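Local coordinates for protein exosome complex component Rrp42 (Methanothermobacter thermautotrophicus, PDB 2WNR) that probably serves as a non-catalytic subunit of the archaeal exosome, an RNA-degrading complex, and helps shape the active site of its partner Rrp41, at residues 191-196 against 224-229. Sequence-based numbering, arbitrary orientation.
Sequences RKALMC and GVTEEG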
ATOM      1  N   ARG A 191      -4.116 -28.421 -25.368  1.00 24.98           N
ATOM      2  CA  ARG A 191      -2.860 -29.170 -25.303  1.00 25.00           C
ATOM      3  C   ARG A 191      -2.134 -28.970 -23.971  1.00 24.78           C
ATOM      4  O   ARG A 191      -2.491 -28.098 -23.183  1.00 24.41           O
ATOM      5  CB  ARG A 191      -1.932 -28.815 -26.475  1.00 26.29           C
ATOM      6  CG  ARG A 191      -1.836 -27.329 -26.846  1.00 26.47           C
ATOM      7  CD  ARG A 191      -1.067 -27.186 -28.149  1.00 28.48           C
ATOM      8  NE  ARG A 191      -1.312 -25.921 -28.840  1.00 35.10           N
ATOM      9  CZ  ARG A 191      -2.336 -25.680 -29.663  1.00 36.00           C
ATOM     10  NH1 ARG A 191      -2.448 -24.492 -30.245  1.00 34.71           N
ATOM     11  NH2 ARG A 191      -3.253 -26.611 -29.902  1.00 33.07           N
ATOM     12  N   LYS A 192      -1.125 -29.797 -23.724  1.00 24.13           N
ATOM     13  CA  LYS A 192      -0.352 -29.717 -22.490  1.00 22.76           C
ATOM     14  C   LYS A 192       1.060 -29.249 -22.775  1.00 21.70           C
ATOM     15  O   LYS A 192       1.575 -29.428 -23.879  1.00 22.08           O
ATOM     16  CB  LYS A 192      -0.310 -31.070 -21.777  1.00 23.24           C
ATOM     17  CG  LYS A 192      -1.515 -31.355 -20.891  1.00 22.21           C
ATOM     18  CD  LYS A 192      -1.700 -32.847 -20.656  1.00 18.02           C
ATOM     19  CE  LYS A 192      -2.526 -33.471 -21.760  1.00 25.05           C
ATOM     20  NZ  LYS A 192      -2.565 -34.954 -21.648  1.00 29.32           N
ATOM     21  N   ALA A 193       1.665 -28.630 -21.771  1.00 20.75           N
ATOM     22  CA  ALA A 193       3.061 -28.239 -21.810  1.00 20.28           C
ATOM     23  C   ALA A 193       3.615 -28.372 -20.397  1.00 21.59           C
ATOM     24  O   ALA A 193       2.892 -28.160 -19.419  1.00 22.65           O
ATOM     25  CB  ALA A 193       3.194 -26.824 -22.301  1.00 17.07           C
ATOM     26  N   LEU A 194       4.883 -28.746 -20.284  1.00 21.92           N
ATOM     27  CA  LEU A 194       5.536 -28.796 -18.979  1.00 22.97           C
ATOM     28  C   LEU A 194       6.941 -28.212 -19.056  1.00 23.95           C
ATOM     29  O   LEU A 194       7.417 -27.874 -20.146  1.00 24.90           O
ATOM     30  CB  LEU A 194       5.556 -30.223 -18.413  1.00 22.40           C
ATOM     31  CG  LEU A 194       4.226 -30.836 -17.949  1.00 22.18           C
ATOM     32  CD1 LEU A 194       4.434 -32.262 -17.483  1.00 23.24           C
ATOM     33  CD2 LEU A 194       3.536 -30.016 -16.857  1.00 21.67           C
ATOM     34  N   MET A 195       7.607 -28.121 -17.904  1.00 23.41           N
ATOM     35  CA  MET A 195       8.858 -27.396 -17.808  1.00 23.33           C
ATOM     36  C   MET A 195       9.984 -28.165 -17.125  1.00 24.08           C
ATOM     37  O   MET A 195       9.786 -28.848 -16.111  1.00 23.74           O
ATOM     38  CB  MET A 195       8.612 -26.077 -17.088  1.00 23.15           C
ATOM     39  CG  MET A 195       9.814 -25.177 -16.956  1.00 23.61           C
ATOM     40  SD  MET A 195       9.309 -23.514 -16.475  1.00 23.59           S
ATOM     41  CE  MET A 195       8.595 -22.927 -18.022  1.00 23.22           C
ATOM     42  N   CYS A 196      11.174 -28.024 -17.701  1.00 24.40           N
ATOM     43  CA  CYS A 196      12.402 -28.557 -17.138  1.00 23.87           C
ATOM     44  C   CYS A 196      13.340 -27.414 -16.777  1.00 23.80           C
ATOM     45  O   CYS A 196      13.591 -26.534 -17.603  1.00 24.76           O
ATOM     46  CB  CYS A 196      13.080 -29.457 -18.158  1.00 23.23           C
ATOM     47  SG  CYS A 196      12.210 -30.984 -18.482  1.00 26.49           S
ATOM     48  N   GLY A 224      10.125 -24.462 -21.094  1.00 22.15           N
ATOM     49  CA  GLY A 224       8.782 -25.004 -21.254  1.00 22.66           C
ATOM     50  C   GLY A 224       8.598 -25.560 -22.657  1.00 22.77           C
ATOM     51  O   GLY A 224       8.717 -24.824 -23.646  1.00 22.73           O
ATOM     52  N   VAL A 225       8.314 -26.861 -22.735  1.00 22.89           N
ATOM     53  CA  VAL A 225       8.086 -27.556 -24.010  1.00 23.95           C
ATOM     54  C   VAL A 225       6.634 -28.036 -24.118  1.00 24.02           C
ATOM     55  O   VAL A 225       6.022 -28.394 -23.115  1.00 25.23           O
ATOM     56  CB  VAL A 225       9.043 -28.759 -24.187  1.00 23.09           C
ATOM     57  CG1 VAL A 225       8.962 -29.299 -25.596  1.00 21.77           C
ATOM     58  CG2 VAL A 225      10.479 -28.344 -23.868  1.00 23.71           C
ATOM     59  N   THR A 226       6.089 -28.036 -25.333  1.00 23.73           N
ATOM     60  CA  THR A 226       4.707 -28.444 -25.547  1.00 24.12           C
ATOM     61  C   THR A 226       4.629 -29.921 -25.949  1.00 26.17           C
ATOM     62  O   THR A 226       5.660 -30.586 -26.135  1.00 27.27           O
ATOM     63  CB  THR A 226       3.995 -27.560 -26.606  1.00 24.10           C
ATOM     64  OG1 THR A 226       4.582 -27.773 -27.898  1.00 24.76           O
ATOM     65  CG2 THR A 226       4.087 -26.090 -26.235  1.00 22.99           C
ATOM     66  N   GLU A 227       3.405 -30.428 -26.085  1.00 26.19           N
ATOM     67  CA  GLU A 227       3.167 -31.807 -26.509  1.00 25.66           C
ATOM     68  C   GLU A 227       3.886 -32.168 -27.806  1.00 25.59           C
ATOM     69  O   GLU A 227       4.440 -33.263 -27.930  1.00 25.90           O
ATOM     70  CB  GLU A 227       1.674 -32.049 -26.701  1.00 25.91           C
ATOM     71  CG  GLU A 227       0.889 -32.244 -25.421  1.00 27.55           C
ATOM     72  CD  GLU A 227      -0.541 -32.676 -25.685  1.00 29.29           C
ATOM     73  OE1 GLU A 227      -1.029 -32.470 -26.827  1.00 28.58           O
ATOM     74  OE2 GLU A 227      -1.172 -33.230 -24.753  1.00 29.46           O
ATOM     75  N   GLU A 228       3.863 -31.250 -28.769  1.00 24.89           N
ATOM     76  CA  GLU A 228       4.445 -31.498 -30.090  1.00 24.52           C
ATOM     77  C   GLU A 228       5.911 -31.069 -30.200  1.00 23.94           C
ATOM     78  O   GLU A 228       6.426 -30.855 -31.300  1.00 23.13           O
ATOM     79  CB  GLU A 228       3.590 -30.871 -31.207  1.00 24.40           C
ATOM     80  CG  GLU A 228       3.099 -29.449 -30.951  1.00 26.28           C
ATOM     81  CD  GLU A 228       1.822 -29.407 -30.122  1.00 30.24           C
ATOM     82  OE1 GLU A 228       0.823 -30.045 -30.549  1.00 27.76           O
ATOM     83  OE2 GLU A 228       1.821 -28.733 -29.053  1.00 26.44           O
ATOM     84  N   GLY A 229       6.569 -30.948 -29.046  1.00 24.13           N
ATOM     85  CA  GLY A 229       8.010 -30.722 -28.975  1.00 23.24           C
ATOM     86  C   GLY A 229       8.498 -29.334 -29.339  1.00 22.97           C
ATOM     87  O   GLY A 229       9.645 -29.178 -29.744  1.00 23.92           O
TER
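Leu194 and Val225 face each other as an antiparallel hydrogen-bonded pair, and their two backbone bonds hold the buried half of this contact together. Leu194 N gives its hydrogen to Val225 O at 3.1 Å, and Val225 N returns one to Leu194 O at 2.9 Å. Non-hydrogen-bonded pairs follow on either side, Ala193 with Thr226 and Met195 with Gly224, where the chains draw in to a CA–CA distance of 4.1 Å at Ala193 and Thr226. On their face of the sheet, Ala193 CB meets Thr226 CG2, while the Met195 chain, bent at its last torsion (chi3 -74°), sets CE 3.8 Å from Gly224 N and also against its CA. Leu194 and Val225 turn to the other face, against helix 244-268; helix 150-164 also touches Leu194 and reaches Met195.

Beyond Thr226 the pairing slackens toward solvent. Glu227 N reaches Lys192 O only in a weak bond, bent to 129°. The Lys192 chain slants across the Glu227 side chain, with CE 3.3 Å from Glu227 OE2 and NZ in a long 3.8 Å salt bridge to that oxygen; the main partner of NZ is Asp266 OD1. Arg191 lays its CD against Glu228 OE2, but that oxygen stands off the plane of the guanidinium, 4.2 Å from NE, and no N-H is aimed at it. Thr226 OG1 is hydrogen-bonded to Ser230 OG, at the type I turn from Thr226 to Gly229 that leads into strand 231-237. Strands 193-201 and 219-226 are the central pair of a four-stranded antiparallel sheet, ordered 204-207, 193-201, 219-226, 231-237 and backed by helices, in the RNase PH fold.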